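Alkyl hydroperoxide reductase E (Mycobacterium tuberculosis, PDB 5C04) probably reduces hydrogen peroxide and organic hydroperoxides to water and alcohols at the expense of thiols, as a mycoredoxin-dependent peroxiredoxin that protects the cell against oxidative stress. Local coordinates at residues Phe12-Gln17 / Leu68-Gly73; Val36-Ala41 / Gly48-Leu53; Lys79-Gln84 / Phe89-Asp94; Val107-Ala112 / Lys134-Val139. The protein carries 1 engineered substitution. All blocks are in the same frame, centred on the assembly; numbering follows the deposited sequence. Where two conformers were deposited one is given.

Interaction 1. Residues Phe12-Gln17 / Leu68-Gly73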
loop_
_atom_site.group_PDB
_atom_site.type_symbol
_atom_site.label_atom_id
_atom_site.label_comp_id
_atom_site.label_asym_id
_atom_site.label_seq_id
_atom_site.Cartn_x
_atom_site.Cartn_y
_atom_site.Cartn_z
ATOM N N PHE A 12 7.504 10.151 -16.005
ATOM C CA PHE A 12 6.433 9.525 -15.266
ATOM C C PHE A 12 5.367 10.531 -14.924
ATOM O O PHE A 12 5.637 11.723 -14.840
ATOM C CB PHE A 12 6.950 8.834 -13.982
ATOM C CG PHE A 12 7.624 9.766 -12.979
ATOM C CD1 PHE A 12 6.881 10.633 -12.188
ATOM C CD2 PHE A 12 9.007 9.755 -12.818
ATOM C CE1 PHE A 12 7.496 11.477 -11.268
ATOM C CE2 PHE A 12 9.627 10.589 -11.897
ATOM C CZ PHE A 12 8.876 11.447 -11.115
ATOM N N THR A 13 4.159 10.008 -14.701
ATOM C CA THR A 13 3.066 10.785 -14.148
ATOM C C THR A 13 2.449 9.968 -13.019
ATOM O O THR A 13 1.911 8.876 -13.271
ATOM C CB THR A 13 1.980 11.080 -15.200
ATOM O OG1 THR A 13 2.581 11.655 -16.379
ATOM C CG2 THR A 13 0.928 12.038 -14.636
ATOM N N LEU A 14 2.506 10.501 -11.796
ATOM C CA LEU A 14 2.009 9.781 -10.609
ATOM C C LEU A 14 1.160 10.694 -9.732
ATOM O O LEU A 14 1.311 11.912 -9.719
ATOM C CB LEU A 14 3.193 9.233 -9.774
ATOM C CG LEU A 14 4.100 8.206 -10.452
ATOM C CD1 LEU A 14 5.320 7.903 -9.578
ATOM C CD2 LEU A 14 3.401 6.897 -10.817
ATOM N N ARG A 15 0.283 10.089 -8.954
ATOM C CA ARG A 15 -0.496 10.813 -7.974
ATOM C C ARG A 15 0.258 11.137 -6.690
ATOM O O ARG A 15 0.931 10.261 -6.113
ATOM C CB ARG A 15 -1.705 9.967 -7.589
ATOM C CG ARG A 15 -2.568 9.515 -8.749
ATOM C CD ARG A 15 -3.770 10.420 -8.877
ATOM N NE ARG A 15 -4.562 10.032 -10.026
ATOM C CZ ARG A 15 -5.338 10.860 -10.703
ATOM N NH1 ARG A 15 -5.426 12.139 -10.340
ATOM N NH2 ARG A 15 -6.002 10.413 -11.752
ATOM N N ASP A 16 0.109 12.360 -6.189
ATOM C CA ASP A 16 0.603 12.700 -4.854
ATOM C C ASP A 16 -0.423 12.407 -3.769
ATOM O O ASP A 16 -1.516 11.875 -4.062
ATOM C CB ASP A 16 1.153 14.161 -4.800
ATOM C CG ASP A 16 0.064 15.240 -4.843
ATOM O OD1 ASP A 16 -1.151 14.959 -4.650
ATOM O OD2 ASP A 16 0.448 16.427 -5.060
ATOM N N GLN A 17 -0.093 12.731 -2.525
ATOM C CA GLN A 17 -0.922 12.385 -1.354
ATOM C C GLN A 17 -2.289 13.051 -1.385
ATOM O O GLN A 17 -3.218 12.595 -0.730
ATOM C CB GLN A 17 -0.215 12.705 -0.036
ATOM C CG GLN A 17 0.148 14.189 0.164
ATOM C CD GLN A 17 1.574 14.524 -0.245
ATOM O OE1 GLN A 17 2.027 14.137 -1.304
ATOM N NE2 GLN A 17 2.272 15.256 0.605
ATOM N N LEU A 68 10.890 14.986 -4.652
ATOM C CA LEU A 68 9.735 14.079 -4.752
ATOM C C LEU A 68 10.085 12.756 -4.121
ATOM O O LEU A 68 11.054 12.116 -4.515
ATOM C CB LEU A 68 9.375 13.834 -6.221
ATOM C CG LEU A 68 9.196 15.087 -7.090
ATOM C CD1 LEU A 68 9.110 14.751 -8.568
ATOM C CD2 LEU A 68 7.965 15.839 -6.654
ATOM N N ALA A 69 9.269 12.321 -3.170
ATOM C CA ALA A 69 9.450 11.010 -2.564
ATOM C C ALA A 69 8.568 10.047 -3.361
ATOM O O ALA A 69 7.476 10.452 -3.767
ATOM C CB ALA A 69 9.085 11.046 -1.099
ATOM N N ILE A 70 9.066 8.870 -3.689
ATOM C CA ILE A 70 8.275 7.881 -4.459
ATOM C C ILE A 70 8.303 6.522 -3.784
ATOM O O ILE A 70 9.369 6.000 -3.464
ATOM C CB ILE A 70 8.860 7.722 -5.881
ATOM C CG1 ILE A 70 8.940 9.097 -6.576
ATOM C CG2 ILE A 70 8.079 6.698 -6.710
ATOM C CD1 ILE A 70 9.640 9.117 -7.935
ATOM N N SER A 71 7.121 5.926 -3.606
ATOM C CA SER A 71 7.007 4.632 -2.956
ATOM C C SER A 71 5.793 3.924 -3.527
ATOM O O SER A 71 4.957 4.572 -4.153
ATOM C CB SER A 71 6.859 4.840 -1.458
ATOM O OG SER A 71 7.097 3.631 -0.760
ATOM N N VAL A 72 5.681 2.614 -3.258
ATOM C CA VAL A 72 4.562 1.832 -3.798
ATOM C C VAL A 72 3.218 2.044 -3.095
ATOM O O VAL A 72 2.218 1.472 -3.552
ATOM C CB VAL A 72 4.908 0.323 -3.877
ATOM C CG1 VAL A 72 6.078 0.065 -4.821
ATOM C CG2 VAL A 72 5.112 -0.282 -2.501
ATOM N N GLY A 73 3.132 2.868 -2.048
ATOM C CA GLY A 73 1.865 3.094 -1.382
ATOM C C GLY A 73 0.919 3.961 -2.179
ATOM O O GLY A 73 1.372 4.807 -2.946
#
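Phe12 meets both Leu68 and Ile70 through one atom, the far ring carbon CZ. Ile70 CD1 lies 4.0 Å from Phe12 CZ and comes in obliquely to the ring, whereas Leu68 CD1 stands 4.2 Å from Phe12 CZ at the ring edge, near its plane. Because CG of Phe12 sits between its backbone N and carbonyl carbon (chi1 61°), the ring is directed at strand 65-71. Two residues along the strand, Leu14 CD1 touches Ile70 CG2 at 4.2 Å, the two side chains crossing at about a right angle. Ile70 thus uses both ends of its fork, CD1 for the phenylalanine and CG2 for the leucine. Phe12, Leu68 and Ile70 are buried, and Leu92 of the intervening strand 91-93 touches Phe12, Leu14 and Ile70.

The other side of strand 13-16 is looser and polar. Thr13 and Arg15 project to the surface, where Thr13 OG1 bonds to Thr23 OG1 and Arg15 NH1 to Gln19 O. Asp16, which also touches Leu92, is bonded into the hairpin turn through OD1, to Asn18 N and Gln20 N.

Strands 13-16 and 65-71 are not neighbours: CA atoms of Leu14 and Ile70 are 9.0 Å apart, and no hydrogen bond joins the segments. Carbon alone meets carbon here, so the two strands are related across strand 91-93 by nonpolar packing on one face of the sheet.

Interaction 2. Residues Val36-Ala41 / Gly48-Leu53. Engineered in segment 36-41: His38 (natural residue Phe).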
loop_
_atom_site.group_PDB
_atom_site.type_symbol
_atom_site.label_atom_id
_atom_site.label_comp_id
_atom_site.label_asym_id
_atom_site.label_seq_id
_atom_site.Cartn_x
_atom_site.Cartn_y
_atom_site.Cartn_z
ATOM N N VAL A 36 13.521 10.695 -4.495
ATOM C CA VAL A 36 13.835 9.849 -3.338
ATOM C C VAL A 36 12.879 8.638 -3.340
ATOM O O VAL A 36 11.760 8.684 -2.800
ATOM C CB VAL A 36 13.757 10.626 -2.004
ATOM C CG1 VAL A 36 14.173 9.722 -0.842
ATOM C CG2 VAL A 36 14.635 11.908 -2.069
ATOM N N PHE A 37 13.332 7.568 -3.965
ATOM C CA PHE A 37 12.594 6.277 -3.887
ATOM C C PHE A 37 12.794 5.699 -2.506
ATOM O O PHE A 37 13.892 5.767 -1.950
ATOM C CB PHE A 37 13.097 5.295 -4.944
ATOM C CG PHE A 37 12.723 5.671 -6.353
ATOM C CD1 PHE A 37 13.534 6.508 -7.118
ATOM C CD2 PHE A 37 11.576 5.158 -6.939
ATOM C CE1 PHE A 37 13.201 6.833 -8.430
ATOM C CE2 PHE A 37 11.241 5.471 -8.254
ATOM C CZ PHE A 37 12.044 6.316 -8.984
ATOM N N HIS A 38 11.750 5.083 -1.942
ATOM C CA HIS A 38 11.915 4.441 -0.644
ATOM C C HIS A 38 10.916 3.304 -0.479
ATOM O O HIS A 38 9.870 3.308 -1.138
ATOM C CB HIS A 38 11.832 5.439 0.503
ATOM C CG HIS A 38 10.484 6.011 0.685
ATOM N ND1 HIS A 38 9.599 5.490 1.607
ATOM C CD2 HIS A 38 9.813 6.979 0.014
ATOM C CE1 HIS A 38 8.463 6.149 1.526
ATOM N NE2 HIS A 38 8.561 7.053 0.581
ATOM N N PRO A 39 11.253 2.324 0.374
ATOM C CA PRO A 39 10.392 1.169 0.580
ATOM C C PRO A 39 8.923 1.390 0.989
ATOM O O PRO A 39 8.021 1.040 0.219
ATOM C CB PRO A 39 11.151 0.381 1.653
ATOM C CG PRO A 39 12.570 0.632 1.345
ATOM C CD PRO A 39 12.625 2.060 0.830
ATOM N N LEU A 40 8.657 1.927 2.179
ATOM C CA LEU A 40 7.306 1.876 2.712
ATOM C C LEU A 40 7.023 2.936 3.752
ATOM O O LEU A 40 7.769 3.092 4.732
ATOM C CB LEU A 40 7.030 0.528 3.381
ATOM C CG LEU A 40 6.806 -0.726 2.508
ATOM C CD1 LEU A 40 6.666 -1.960 3.404
ATOM C CD2 LEU A 40 5.606 -0.542 1.594
ATOM N N ALA A 41 5.880 3.622 3.579
ATOM C CA ALA A 41 5.337 4.447 4.640
ATOM C C ALA A 41 5.238 3.692 5.956
ATOM O O ALA A 41 4.961 2.494 5.968
ATOM C CB ALA A 41 3.965 4.963 4.261
ATOM N N GLY A 48 12.866 7.847 9.282
ATOM C CA GLY A 48 14.059 8.608 9.605
ATOM C C GLY A 48 14.532 9.411 8.419
ATOM O O GLY A 48 14.955 10.569 8.567
ATOM N N GLU A 49 14.563 8.783 7.247
ATOM C CA GLU A 49 15.061 9.471 6.049
ATOM C C GLU A 49 14.162 10.627 5.664
ATOM O O GLU A 49 14.659 11.725 5.389
ATOM C CB GLU A 49 15.219 8.513 4.870
ATOM C CG GLU A 49 16.199 7.373 5.107
ATOM C CD GLU A 49 16.630 6.739 3.800
ATOM O OE1 GLU A 49 15.748 6.143 3.147
ATOM O OE2 GLU A 49 17.828 6.885 3.387
ATOM N N LEU A 50 12.860 10.427 5.629
ATOM C CA LEU A 50 11.966 11.531 5.257
ATOM C C LEU A 50 11.852 12.581 6.360
ATOM O O LEU A 50 11.648 13.740 6.055
ATOM C CB LEU A 50 10.611 11.024 4.765
ATOM C CG LEU A 50 10.631 10.312 3.404
ATOM C CD1 LEU A 50 9.190 10.204 2.888
ATOM C CD2 LEU A 50 11.554 10.914 2.382
ATOM N N ASP A 51 11.981 12.197 7.626
ATOM C CA ASP A 51 12.018 13.193 8.709
ATOM C C ASP A 51 13.230 14.075 8.556
ATOM O O ASP A 51 13.116 15.300 8.769
ATOM C CB ASP A 51 11.984 12.524 10.096
ATOM C CG ASP A 51 10.613 11.972 10.466
ATOM O OD1 ASP A 51 9.609 12.108 9.702
ATOM O OD2 ASP A 51 10.493 11.417 11.593
ATOM N N GLN A 52 14.384 13.517 8.204
ATOM C CA GLN A 52 15.599 14.332 7.981
ATOM C C GLN A 52 15.343 15.277 6.798
ATOM O O GLN A 52 15.692 16.464 6.852
ATOM C CB GLN A 52 16.839 13.428 7.785
ATOM C CG GLN A 52 18.079 14.035 7.106
ATOM C CD GLN A 52 19.089 14.691 8.029
ATOM O OE1 GLN A 52 19.056 14.535 9.243
ATOM N NE2 GLN A 52 19.973 15.477 7.444
ATOM N N LEU A 53 14.753 14.763 5.725
ATOM C CA LEU A 53 14.448 15.602 4.548
ATOM C C LEU A 53 13.519 16.755 4.957
ATOM O O LEU A 53 13.775 17.939 4.629
ATOM C CB LEU A 53 13.789 14.737 3.468
ATOM C CG LEU A 53 13.774 15.274 2.034
ATOM C CD1 LEU A 53 13.328 14.184 1.066
ATOM C CD2 LEU A 53 12.874 16.477 1.911
#
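The end of strand 32-37 and the loop after it run past helix 44-55 at the distance of a helix layered on a sheet, with the CA atoms of Val36 and Leu50 9.0 Å apart and those of His38 and Glu49 8.9 Å apart. Val36 divides its two methyls between successive turns of the helix. Val36 CG2 reaches Leu53 CD1 tip to tip at 4.1 Å, and Val36 CG1 lies 4.3 Å from Leu50 CD2. Leu53 is extended, its CG anti to the backbone N (chi1 -162°), which carries CD1 out to the strand.

The other methyl of Leu50, CD1, approaches His38 NE2 to 4.0 Å, obliquely to the imidazole, the side chains crossing at about a right angle. Leu50 thus touches both Val36 and His38, one methyl each. The histidine is an engineered replacement for phenylalanine. Its ring also touches Cys46, the active-site cysteine by similarity, so the contact borders the probable peroxidatic site.

Glu49 OE1 forms salt bridges with Arg117 and Arg140, and Arg140 NH2 also bonds to Phe37 O. Trp81 of helix 75-85 covers Leu50 from another direction. The whole belongs to the beta-alpha-beta unit of strand 32-37, helix 44-55 and strand 65-71 in the thioredoxin fold: Val36 is backbone-bonded to Leu68 and Ile70, while its side chain faces the helix.

Interaction 3. Residues Lys79-Gln84 / Phe89-Asp94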
loop_
_atom_site.group_PDB
_atom_site.type_symbol
_atom_site.label_atom_id
_atom_site.label_comp_id
_atom_site.label_asym_id
_atom_site.label_seq_id
_atom_site.Cartn_x
_atom_site.Cartn_y
_atom_site.Cartn_z
ATOM N N LYS A 79 -1.171 10.265 2.397
ATOM C CA LYS A 79 -1.830 11.411 3.014
ATOM C C LYS A 79 -1.790 11.363 4.537
ATOM O O LYS A 79 -1.415 12.356 5.201
ATOM C CB LYS A 79 -3.274 11.554 2.523
ATOM C CG LYS A 79 -4.014 12.767 3.096
ATOM C CD LYS A 79 -3.289 14.075 2.810
ATOM C CE LYS A 79 -4.145 15.286 3.136
ATOM N NZ LYS A 79 -3.374 16.548 2.954
ATOM N N ILE A 80 -2.162 10.233 5.129
ATOM C CA ILE A 80 -2.116 10.082 6.579
ATOM C C ILE A 80 -0.671 10.192 7.100
ATOM O O ILE A 80 -0.366 10.834 8.103
ATOM C CB ILE A 80 -2.761 8.744 7.023
ATOM C CG1 ILE A 80 -4.259 8.722 6.686
ATOM C CG2 ILE A 80 -2.499 8.491 8.498
ATOM C CD1 ILE A 80 -5.095 9.791 7.354
ATOM N N TRP A 81 0.257 9.525 6.417
ATOM C CA TRP A 81 1.650 9.530 6.841
ATOM C C TRP A 81 2.195 10.964 6.807
ATOM O O TRP A 81 2.849 11.414 7.755
ATOM C CB TRP A 81 2.478 8.618 5.945
ATOM C CG TRP A 81 3.843 8.296 6.491
ATOM C CD1 TRP A 81 4.202 8.136 7.798
ATOM C CD2 TRP A 81 5.039 8.088 5.726
ATOM N NE1 TRP A 81 5.537 7.824 7.898
ATOM C CE2 TRP A 81 6.077 7.786 6.637
ATOM C CE3 TRP A 81 5.315 8.103 4.371
ATOM C CZ2 TRP A 81 7.375 7.516 6.222
ATOM C CZ3 TRP A 81 6.617 7.842 3.952
ATOM C CH2 TRP A 81 7.630 7.554 4.878
ATOM N N ALA A 82 1.891 11.679 5.723
ATOM C CA ALA A 82 2.349 13.061 5.575
ATOM C C ALA A 82 1.725 13.986 6.606
ATOM O O ALA A 82 2.440 14.831 7.196
ATOM C CB ALA A 82 2.048 13.588 4.183
ATOM N N THR A 83 0.434 13.827 6.852
ATOM C CA THR A 83 -0.234 14.650 7.873
ATOM C C THR A 83 0.355 14.406 9.261
ATOM O O THR A 83 0.696 15.352 9.985
ATOM C CB THR A 83 -1.745 14.417 7.877
ATOM O OG1 THR A 83 -2.259 14.792 6.603
ATOM C CG2 THR A 83 -2.409 15.228 8.991
ATOM N N GLN A 84 0.501 13.144 9.650
ATOM C CA GLN A 84 1.012 12.827 10.969
ATOM C C GLN A 84 2.501 13.176 11.136
ATOM O O GLN A 84 2.974 13.446 12.250
ATOM C CB GLN A 84 0.698 11.355 11.284
ATOM C CG GLN A 84 -0.801 11.114 11.390
ATOM C CD GLN A 84 -1.190 9.693 11.757
ATOM O OE1 GLN A 84 -0.343 8.843 12.050
ATOM N NE2 GLN A 84 -2.494 9.442 11.777
ATOM N N PHE A 89 6.104 18.234 1.288
ATOM C CA PHE A 89 6.577 17.944 -0.056
ATOM C C PHE A 89 5.740 16.810 -0.667
ATOM O O PHE A 89 5.015 16.119 0.073
ATOM C CB PHE A 89 8.085 17.601 -0.043
ATOM C CG PHE A 89 8.468 16.524 0.960
ATOM C CD1 PHE A 89 8.811 16.856 2.269
ATOM C CD2 PHE A 89 8.452 15.174 0.605
ATOM C CE1 PHE A 89 9.139 15.872 3.190
ATOM C CE2 PHE A 89 8.781 14.187 1.539
ATOM C CZ PHE A 89 9.140 14.546 2.826
ATOM N N PRO A 90 5.855 16.576 -1.991
ATOM C CA PRO A 90 5.068 15.508 -2.612
ATOM C C PRO A 90 5.605 14.108 -2.327
ATOM O O PRO A 90 6.802 13.842 -2.490
ATOM C CB PRO A 90 5.159 15.800 -4.121
ATOM C CG PRO A 90 5.609 17.221 -4.209
ATOM C CD PRO A 90 6.472 17.452 -3.018
ATOM N N LEU A 91 4.691 13.238 -1.899
ATOM C CA LEU A 91 4.907 11.796 -1.819
ATOM C C LEU A 91 4.090 11.225 -2.942
ATOM O O LEU A 91 2.864 11.449 -2.977
ATOM C CB LEU A 91 4.396 11.244 -0.508
ATOM C CG LEU A 91 5.285 11.458 0.722
ATOM C CD1 LEU A 91 5.316 12.883 1.222
ATOM C CD2 LEU A 91 4.809 10.574 1.864
ATOM N N LEU A 92 4.763 10.540 -3.864
ATOM C CA LEU A 92 4.130 10.014 -5.073
ATOM C C LEU A 92 3.888 8.535 -4.990
ATOM O O LEU A 92 4.691 7.802 -4.403
ATOM C CB LEU A 92 4.978 10.285 -6.300
ATOM C CG LEU A 92 5.376 11.734 -6.510
ATOM C CD1 LEU A 92 6.029 11.835 -7.875
ATOM C CD2 LEU A 92 4.209 12.702 -6.376
ATOM N N SER A 93 2.772 8.094 -5.591
ATOM C CA SER A 93 2.324 6.693 -5.503
ATOM C C SER A 93 2.682 5.874 -6.730
ATOM O O SER A 93 2.063 6.045 -7.790
ATOM C CB SER A 93 0.810 6.647 -5.323
ATOM O OG SER A 93 0.451 7.122 -4.060
ATOM N N ASP A 94 3.658 4.979 -6.582
ATOM C CA ASP A 94 4.048 4.039 -7.629
ATOM C C ASP A 94 3.261 2.720 -7.393
ATOM O O ASP A 94 3.831 1.641 -7.263
ATOM C CB ASP A 94 5.584 3.843 -7.581
ATOM C CG ASP A 94 6.145 3.141 -8.819
ATOM O OD1 ASP A 94 5.484 3.113 -9.897
ATOM O OD2 ASP A 94 7.260 2.581 -8.716
#
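Leu91 packs its two methyls against adjacent residues of helix 75-85, and these nonpolar touches make up the whole contact across the segments. Leu91 CD2 comes close to the six-membered part of the Trp81 indole, 3.6 Å from Trp81 CE3 and 3.9 Å from Trp81 CZ3, meeting the ring obliquely. The side chains cross at about a right angle. Leu91 CD1 reaches Ala82 CB at 4.5 Å, a lighter touch. Trp81 holds its CG anti to the backbone N (chi1 -166°), which puts carbons CE3 and CZ3 of its six-membered ring next to the Leu91 methyl.

Two aromatic rings also meet the indole: Phe87 edge-to-face, and Phe42 with the planes at about 50°. Cys46, the active-site cysteine by similarity, touches it as well.

Hydrogen bonds act within the helix and to residues outside the two segments. Lys79 O accepts from Thr83 N and, at 2.9 Å, from Thr83 OG1; the two donors approach from opposite faces of the carbonyl plane, and the hydroxyl is tilted 34° from it. Trp81 NE1 donates to Gln47 OE1, a residue of helix 44-55. On the strand side, Gln17 binds Leu91 N through OE1 and Phe89 O through NE2.

Helix 75-85 and strand 91-93 complete a beta-alpha-beta unit with strand 65-71. Its helix-to-strand seam is purely hydrophobic, whereas the polar atom of the buried tryptophan is satisfied by Gln47, a bond that probably helps fix the indole beside Cys46.

Interaction 4. Residues Val107-Ala112 / Lys134-Val139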
loop_
_atom_site.group_PDB
_atom_site.type_symbol
_atom_site.label_atom_id
_atom_site.label_comp_id
_atom_site.label_asym_id
_atom_site.label_seq_id
_atom_site.Cartn_x
_atom_site.Cartn_y
_atom_site.Cartn_z
ATOM N N VAL A 107 15.435 0.438 -9.790
ATOM C CA VAL A 107 15.607 0.385 -8.339
ATOM C C VAL A 107 14.479 -0.351 -7.622
ATOM O O VAL A 107 14.282 -0.139 -6.426
ATOM C CB VAL A 107 15.784 1.801 -7.740
ATOM C CG1 VAL A 107 17.041 2.453 -8.294
ATOM C CG2 VAL A 107 14.569 2.667 -8.010
ATOM N N PHE A 108 13.774 -1.213 -8.336
ATOM C CA PHE A 108 12.697 -1.996 -7.717
ATOM C C PHE A 108 13.286 -3.279 -7.146
ATOM O O PHE A 108 14.151 -3.930 -7.793
ATOM C CB PHE A 108 11.608 -2.278 -8.741
ATOM C CG PHE A 108 10.367 -2.931 -8.175
ATOM C CD1 PHE A 108 9.561 -2.274 -7.252
ATOM C CD2 PHE A 108 9.982 -4.193 -8.616
ATOM C CE1 PHE A 108 8.388 -2.881 -6.791
ATOM C CE2 PHE A 108 8.819 -4.799 -8.140
ATOM C CZ PHE A 108 8.051 -4.144 -7.211
ATOM N N ASN A 109 12.800 -3.664 -5.958
ATOM C CA ASN A 109 13.132 -4.917 -5.318
ATOM C C ASN A 109 12.054 -5.937 -5.671
ATOM O O ASN A 109 10.987 -5.998 -5.037
ATOM C CB ASN A 109 13.242 -4.719 -3.806
ATOM C CG ASN A 109 13.853 -5.899 -3.086
ATOM O OD1 ASN A 109 13.424 -7.037 -3.255
ATOM N ND2 ASN A 109 14.857 -5.627 -2.259
ATOM N N GLU A 110 12.319 -6.736 -6.708
ATOM C CA GLU A 110 11.351 -7.711 -7.221
ATOM C C GLU A 110 10.916 -8.767 -6.213
ATOM O O GLU A 110 9.784 -9.230 -6.270
ATOM C CB GLU A 110 11.921 -8.428 -8.465
ATOM C CG GLU A 110 12.018 -7.547 -9.697
ATOM C CD GLU A 110 10.668 -7.276 -10.351
ATOM O OE1 GLU A 110 9.662 -7.935 -9.985
ATOM O OE2 GLU A 110 10.626 -6.396 -11.250
ATOM N N GLN A 111 11.794 -9.148 -5.300
ATOM C CA GLN A 111 11.503 -10.161 -4.304
ATOM C C GLN A 111 10.493 -9.642 -3.267
ATOM O O GLN A 111 9.538 -10.315 -2.904
ATOM C CB GLN A 111 12.821 -10.589 -3.633
ATOM C CG GLN A 111 13.869 -11.138 -4.620
ATOM C CD GLN A 111 14.983 -10.162 -5.020
ATOM O OE1 GLN A 111 14.809 -8.941 -5.067
ATOM N NE2 GLN A 111 16.148 -10.720 -5.327
ATOM N N ALA A 112 10.737 -8.428 -2.799
ATOM C CA ALA A 112 9.949 -7.853 -1.725
ATOM C C ALA A 112 8.762 -6.996 -2.186
ATOM O O ALA A 112 7.853 -6.744 -1.397
ATOM C CB ALA A 112 10.846 -7.066 -0.803
ATOM N N LYS A 134 20.736 2.121 -2.438
ATOM C CA LYS A 134 21.025 1.345 -1.248
ATOM C C LYS A 134 19.917 0.324 -0.979
ATOM O O LYS A 134 18.796 0.449 -1.488
ATOM C CB LYS A 134 21.238 2.279 -0.049
ATOM C CG LYS A 134 22.329 3.325 -0.275
ATOM C CD LYS A 134 23.660 2.680 -0.601
ATOM C CE LYS A 134 24.807 3.671 -0.467
ATOM N NZ LYS A 134 24.612 4.813 -1.401
ATOM N N GLN A 135 20.228 -0.677 -0.171
ATOM C CA GLN A 135 19.259 -1.694 0.189
ATOM C C GLN A 135 18.266 -1.200 1.247
ATOM O O GLN A 135 18.491 -0.176 1.915
ATOM C CB GLN A 135 19.975 -2.959 0.673
ATOM C CG GLN A 135 20.837 -3.619 -0.400
ATOM C CD GLN A 135 20.024 -4.108 -1.585
ATOM O OE1 GLN A 135 19.084 -4.876 -1.427
ATOM N NE2 GLN A 135 20.370 -3.639 -2.781
ATOM N N PRO A 136 17.140 -1.905 1.397
ATOM C CA PRO A 136 16.143 -1.452 2.374
ATOM C C PRO A 136 16.674 -1.348 3.800
ATOM O O PRO A 136 16.214 -0.516 4.579
ATOM C CB PRO A 136 15.024 -2.497 2.249
ATOM C CG PRO A 136 15.126 -2.952 0.830
ATOM C CD PRO A 136 16.607 -2.981 0.547
ATOM N N GLY A 137 17.644 -2.176 4.145
ATOM C CA GLY A 137 18.224 -2.134 5.484
ATOM C C GLY A 137 19.301 -1.106 5.715
ATOM O O GLY A 137 19.804 -1.016 6.836
ATOM N N GLU A 138 19.653 -0.331 4.685
ATOM C CA GLU A 138 20.675 0.681 4.739
ATOM C C GLU A 138 20.040 2.067 4.870
ATOM O O GLU A 138 18.828 2.217 4.670
ATOM C CB GLU A 138 21.530 0.635 3.478
ATOM C CG GLU A 138 22.393 -0.618 3.367
ATOM C CD GLU A 138 23.278 -0.567 2.142
ATOM O OE1 GLU A 138 22.766 -0.840 1.032
ATOM O OE2 GLU A 138 24.488 -0.255 2.301
ATOM N N VAL A 139 20.852 3.049 5.230
ATOM C CA VAL A 139 20.464 4.454 5.370
ATOM C C VAL A 139 21.345 5.304 4.485
ATOM O O VAL A 139 22.571 5.185 4.544
ATOM C CB VAL A 139 20.628 4.963 6.827
ATOM C CG1 VAL A 139 20.132 6.404 6.965
ATOM C CG2 VAL A 139 19.893 4.040 7.753
#
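An Asx motif at Asn109 faces a type I beta turn, Gln135 to Glu138, at the surface of the thioredoxin fold, with the Pro136 side chain about 7 Å from that of Cys46, the active-site residue by similarity. Across the contact Asn109 ND2 lies 4.1 Å from Pro136 CG, the two side chains approaching at an oblique angle. Gln135 OE1 is a more distant neighbour, 4.4 Å from Asn109 ND2. No hydrogen bond links the segments, and the nitrogen is instead engaged by Asn116 OD1.

Each side is braced internally. Asn109 OD1 accepts from Ala112 N at 3.1 Å, with the donor above the carbonyl plane by 38°. In the turn, Glu138 N bonds to Gln135 O, and Glu138 OE1 takes Gln135 N at 2.8 Å on its anti side in a nearly straight bond (175°).

Strand 114-122 supports both partners: Asn116 receives the Asn109 amide and touches Pro136, and Arg117 NH2 bonds to Pro136 O. From the second subunit, Trp96 meets Phe108 edge-to-face and donates NE1 to Glu110 O, which places the short strand 108-109 at the dimer interface, while the turn occupies the loop between strand 128-134 and helix 143-150.

How the interactions relate
From the N terminus, interaction 1 closes the longest loop, bringing strand 13-16 to the far side of strand 91-93 from strand 65-71. Interaction 2 is nested within that loop and ties strand 32-37 to helix 44-55. Interaction 3 then opens after interaction 1 has closed and joins helix 75-85 to strand 91-93, the strand that separates the two strands of interaction 1. Interaction 4 follows in series, linking strand 108-109 with the loop after strand 128-134. No two loops cross. Ile70 CG2, packed on Phe37, connects interactions 1 and 2, and Trp81 packs against Ala41 to connect 2 and 3. Pro39 beside Pro136 joins 2 to 4, whereas 3 and 4 do not touch.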